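Local coordinates for rhamnosidase B (Bacillus sp., PDB 2OKX), which hydrolyses terminal non-reducing alpha-L-rhamnose residues of alpha-L-rhamnosides, as a member of glycoside hydrolase family 78, at residues Val416-Ala419 / Ile420-Val423; Tyr488-Glu492 / Gly493-Tyr497. One frame throughout, in Å; residues are numbered along the deposited sequence.

Interaction 1: Val416-Ala419 / Ile420-Val423; sequences VLNA and ILPV. With CA (calcium ion), chain C.
Ile420 N donates to Leu417 O at 3.0 Å, and the bond is nearly straight (N-H...O 164°). The next bond of the same kind runs from Leu421 N to Asn418 O, at 3.2 Å. Asn418 O is gripped a second time, by a water that donates to it and also binds the calcium ion. Leu421 O takes a bond from another calcium-bound water, at 2.9 Å. Val423 binds the ion directly through its backbone O, at 2.5 Å from the calcium. His522 O is a further ligand from the same chain. The paired bonds from each residue to the third one before it are those of a 3-10 turn, which here follows helix 414-417. The chain then leaves through an inverse gamma turn centred on Pro422, closed by a weak bond from Val423 N to Leu421 O. One backbone oxygen of the turn, Val423 O, is thus a direct ligand, while Asn418 O and Leu421 O reach the ion through its waters. Ile420 has CG1 between its backbone N and carbonyl carbon (chi1 61°). This lays CG1 against Leu417 O, 3.2 Å away. Leu421 CG lies near the same oxygen, at 3.5 Å. The side chain of Ile420 also packs on Ile208, Ile441 and Ile524, which belong to three different strands. Ala419 touches Leu521, beside the calcium ligand His522.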
loop_
_atom_site.group_PDB
_atom_site.type_symbol
_atom_site.label_atom_id
_atom_site.label_comp_id
_atom_site.label_asym_id
_atom_site.label_seq_id
_atom_site.Cartn_x
_atom_site.Cartn_y
_atom_site.Cartn_z
ATOM N N VAL A 416 23.295 -24.727 0.123
ATOM C CA VAL A 416 22.271 -23.755 -0.224
ATOM C C VAL A 416 22.272 -22.525 0.679
ATOM O O VAL A 416 21.939 -21.426 0.234
ATOM C CB VAL A 416 20.871 -24.413 -0.207
ATOM C CG1 VAL A 416 19.810 -23.411 -0.647
ATOM C CG2 VAL A 416 20.867 -25.615 -1.131
ATOM N N LEU A 417 22.656 -22.694 1.940
ATOM C CA LEU A 417 22.679 -21.558 2.858
ATOM C C LEU A 417 23.557 -20.427 2.321
ATOM O O LEU A 417 23.302 -19.259 2.592
ATOM C CB LEU A 417 23.170 -21.995 4.243
ATOM C CG LEU A 417 22.323 -23.070 4.931
ATOM C CD1 LEU A 417 22.859 -23.311 6.333
ATOM C CD2 LEU A 417 20.863 -22.632 4.987
ATOM N N ASN A 418 24.587 -20.778 1.553
ATOM C CA ASN A 418 25.487 -19.776 0.983
ATOM C C ASN A 418 24.723 -18.766 0.138
ATOM O O ASN A 418 25.178 -17.639 -0.059
ATOM C CB ASN A 418 26.548 -20.443 0.096
ATOM C CG ASN A 418 27.557 -21.257 0.886
ATOM O OD1 ASN A 418 28.279 -22.085 0.321
ATOM N ND2 ASN A 418 27.627 -21.020 2.190
ATOM N N ALA A 419 23.563 -19.174 -0.367
ATOM C CA ALA A 419 22.755 -18.302 -1.210
ATOM C C ALA A 419 22.280 -17.031 -0.512
ATOM O O ALA A 419 22.006 -16.027 -1.168
ATOM C CB ALA A 419 21.554 -19.079 -1.759
ATOM N N ILE A 420 22.184 -17.060 0.812
ATOM C CA ILE A 420 21.721 -15.881 1.537
ATOM C C ILE A 420 22.814 -15.220 2.368
ATOM O O ILE A 420 22.530 -14.330 3.165
ATOM C CB ILE A 420 20.563 -16.226 2.485
ATOM C CG1 ILE A 420 21.031 -17.258 3.517
ATOM C CG2 ILE A 420 19.378 -16.748 1.685
ATOM C CD1 ILE A 420 20.105 -17.398 4.716
ATOM N N LEU A 421 24.056 -15.656 2.174
ATOM C CA LEU A 421 25.191 -15.116 2.920
ATOM C C LEU A 421 26.134 -14.295 2.044
ATOM O O LEU A 421 26.345 -14.610 0.872
ATOM C CB LEU A 421 25.982 -16.262 3.564
ATOM C CG LEU A 421 25.230 -17.139 4.573
ATOM C CD1 LEU A 421 26.118 -18.285 5.024
ATOM C CD2 LEU A 421 24.802 -16.295 5.768
ATOM N N PRO A 422 26.702 -13.214 2.599
ATOM C CA PRO A 422 27.625 -12.393 1.812
ATOM C C PRO A 422 29.013 -13.034 1.846
ATOM O O PRO A 422 29.927 -12.540 2.510
ATOM C CB PRO A 422 27.571 -11.043 2.523
ATOM C CG PRO A 422 27.383 -11.440 3.957
ATOM C CD PRO A 422 26.356 -12.556 3.871
ATOM N N VAL A 423 29.146 -14.152 1.132
ATOM C CA VAL A 423 30.400 -14.906 1.057
ATOM C C VAL A 423 30.718 -15.228 -0.402
ATOM O O VAL A 423 29.843 -15.155 -1.263
ATOM C CB VAL A 423 30.308 -16.243 1.846
ATOM C CG1 VAL A 423 30.063 -15.964 3.319
ATOM C CG2 VAL A 423 29.186 -17.117 1.285
HETATM CA CA CA C . 28.064 -14.829 -2.936
HETATM O O HOH W 1 27.263 -16.532 -1.587
HETATM O O HOH W 2 27.110 -13.241 -1.536
HETATM O O HOH W 3 29.026 -16.398 -4.479
#

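Interaction 2: Tyr488-Glu492 / Gly493-Tyr497; sequences YICRE and GRQSY
Tyr488 lies against Tyr497 where the chain doubles back. From CB, its CG stands anti to the backbone N (chi1 177°), which aims the ring at the returning segment. CD1 comes over one face of the Tyr497 ring, near the rim, 3.7 Å from Tyr497 CG. CE1 rests on Tyr497 CB, also at 3.7 Å. The two rings are oblique, with planes at 39°. Gln495 lies at an edge of the ring, beside CE2 and OH. The tip, OH, lies 3.4 Å from Gln495 CG. Tyr488 OH is hydrogen-bonded to a water 2.6 Å away. The same water takes a bond from Arg491 NH1 and gives one to Ser496 O, tying both segments. This is a beta arch: strand 485-489 and strand 493-498, both in the concanavalin-like region, belong to different sheets. Gly493 opens the second strand, where a CB would collide with Glu492 O. A leucine in place of Tyr488 would probably leave the bridging water without its hydroxyl partner and uncover part of the Tyr497 face. Arg491 slides past Gln495 in the opposite direction, with NH1 3.7 Å from Gln495 CB, while its NH2 bonds to Leu159 O. Phe453 meets the Tyr488 ring edge-to-face.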
loop_
_atom_site.group_PDB
_atom_site.type_symbol
_atom_site.label_atom_id
_atom_site.label_comp_id
_atom_site.label_asym_id
_atom_site.label_seq_id
_atom_site.Cartn_x
_atom_site.Cartn_y
_atom_site.Cartn_z
ATOM N N TYR A 488 11.638 -14.447 -13.979
ATOM C CA TYR A 488 12.851 -14.088 -14.692
ATOM C C TYR A 488 13.317 -15.346 -15.408
ATOM O O TYR A 488 13.473 -16.401 -14.788
ATOM C CB TYR A 488 13.922 -13.633 -13.697
ATOM C CG TYR A 488 15.255 -13.289 -14.321
ATOM C CD1 TYR A 488 15.542 -11.987 -14.731
ATOM C CD2 TYR A 488 16.232 -14.270 -14.499
ATOM C CE1 TYR A 488 16.775 -11.669 -15.298
ATOM C CE2 TYR A 488 17.467 -13.965 -15.068
ATOM C CZ TYR A 488 17.730 -12.665 -15.463
ATOM O OH TYR A 488 18.952 -12.366 -16.019
ATOM N N ILE A 489 13.507 -15.240 -16.719
ATOM C CA ILE A 489 13.964 -16.369 -17.518
ATOM C C ILE A 489 15.426 -16.094 -17.848
ATOM O O ILE A 489 15.762 -15.070 -18.440
ATOM C CB ILE A 489 13.136 -16.507 -18.809
ATOM C CG1 ILE A 489 11.647 -16.563 -18.454
ATOM C CG2 ILE A 489 13.532 -17.781 -19.544
ATOM C CD1 ILE A 489 10.718 -16.426 -19.640
ATOM N N CYS A 490 16.282 -17.025 -17.453
ATOM C CA CYS A 490 17.726 -16.898 -17.620
ATOM C C CYS A 490 18.352 -16.962 -19.001
ATOM O O CYS A 490 17.906 -17.701 -19.876
ATOM C CB CYS A 490 18.423 -17.951 -16.766
ATOM S SG CYS A 490 18.106 -17.784 -15.007
ATOM N N ARG A 491 19.403 -16.169 -19.170
ATOM C CA ARG A 491 20.179 -16.184 -20.396
ATOM C C ARG A 491 21.259 -17.168 -19.959
ATOM O O ARG A 491 21.260 -17.602 -18.806
ATOM C CB ARG A 491 20.793 -14.814 -20.697
ATOM C CG ARG A 491 21.835 -14.338 -19.691
ATOM C CD ARG A 491 22.660 -13.202 -20.279
ATOM N NE ARG A 491 21.816 -12.067 -20.642
ATOM C CZ ARG A 491 21.434 -11.120 -19.792
ATOM N NH1 ARG A 491 21.832 -11.163 -18.525
ATOM N NH2 ARG A 491 20.634 -10.143 -20.203
ATOM N N GLU A 492 22.178 -17.519 -20.848
ATOM C CA GLU A 492 23.218 -18.473 -20.487
ATOM C C GLU A 492 24.306 -17.871 -19.596
ATOM O O GLU A 492 24.774 -16.764 -19.841
ATOM C CB GLU A 492 23.855 -19.039 -21.759
ATOM C CG GLU A 492 24.846 -20.162 -21.524
ATOM C CD GLU A 492 24.202 -21.392 -20.924
ATOM O OE1 GLU A 492 23.107 -21.782 -21.383
ATOM O OE2 GLU A 492 24.796 -21.982 -20.001
ATOM N N GLY A 493 24.695 -18.602 -18.552
ATOM C CA GLY A 493 25.758 -18.137 -17.674
ATOM C C GLY A 493 25.387 -17.367 -16.421
ATOM O O GLY A 493 24.280 -17.497 -15.893
ATOM N N ARG A 494 26.333 -16.569 -15.932
ATOM C CA ARG A 494 26.116 -15.771 -14.732
ATOM C C ARG A 494 25.410 -14.475 -15.088
ATOM O O ARG A 494 25.700 -13.858 -16.115
ATOM C CB ARG A 494 27.441 -15.445 -14.032
ATOM C CG ARG A 494 27.237 -14.582 -12.791
ATOM C CD ARG A 494 28.522 -14.069 -12.167
ATOM N NE ARG A 494 29.344 -15.130 -11.595
ATOM C CZ ARG A 494 29.959 -15.043 -10.418
ATOM N NH1 ARG A 494 29.841 -13.951 -9.675
ATOM N NH2 ARG A 494 30.711 -16.046 -9.992
ATOM N N GLN A 495 24.491 -14.055 -14.224
ATOM C CA GLN A 495 23.738 -12.835 -14.459
ATOM C C GLN A 495 23.189 -12.275 -13.151
ATOM O O GLN A 495 23.126 -12.975 -12.141
ATOM C CB GLN A 495 22.592 -13.123 -15.427
ATOM C CG GLN A 495 21.626 -14.180 -14.926
ATOM C CD GLN A 495 21.134 -15.092 -16.031
ATOM O OE1 GLN A 495 21.705 -16.160 -16.275
ATOM N NE2 GLN A 495 20.081 -14.672 -16.715
ATOM N N SER A 496 22.807 -11.004 -13.181
ATOM C CA SER A 496 22.260 -10.332 -12.009
ATOM C C SER A 496 20.989 -9.605 -12.409
ATOM O O SER A 496 20.844 -9.172 -13.553
ATOM C CB SER A 496 23.262 -9.318 -11.454
ATOM O OG SER A 496 24.461 -9.958 -11.069
ATOM N N TYR A 497 20.068 -9.475 -11.461
ATOM C CA TYR A 497 18.815 -8.788 -11.721
ATOM C C TYR A 497 18.247 -8.168 -10.455
ATOM O O TYR A 497 18.284 -8.775 -9.386
ATOM C CB TYR A 497 17.780 -9.757 -12.296
ATOM C CG TYR A 497 16.461 -9.083 -12.616
ATOM C CD1 TYR A 497 16.344 -8.225 -13.708
ATOM C CD2 TYR A 497 15.344 -9.267 -11.796
ATOM C CE1 TYR A 497 15.153 -7.567 -13.978
ATOM C CE2 TYR A 497 14.146 -8.610 -12.057
ATOM C CZ TYR A 497 14.056 -7.760 -13.148
ATOM O OH TYR A 497 12.880 -7.097 -13.412
HETATM O O HOH W 4 20.289 -10.112 -16.194
HETATM O O HOH W 5 24.487 -11.607 -17.809
#

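Interaction 1 and interaction 2 do not touch. Their centres are 18 Å apart and their nearest atoms about 8 Å. Both contacts lie near one calcium ion. Interaction 1 supplies Val423 as a ligand. Interaction 2 brings the side chain of Arg494 to about 7 Å from the ion, and that side chain forms a salt bridge with Glu454. A sheet completes the connection: strand 493-498 pairs with strand 450-457, which pairs with strand 520-528, the bearer of the ligand His522. Both contacts are centred about 30 Å from the centre of the chain, on the same side of it. As in related family 78 enzymes, catalysis probably takes place in the alpha-barrel domain.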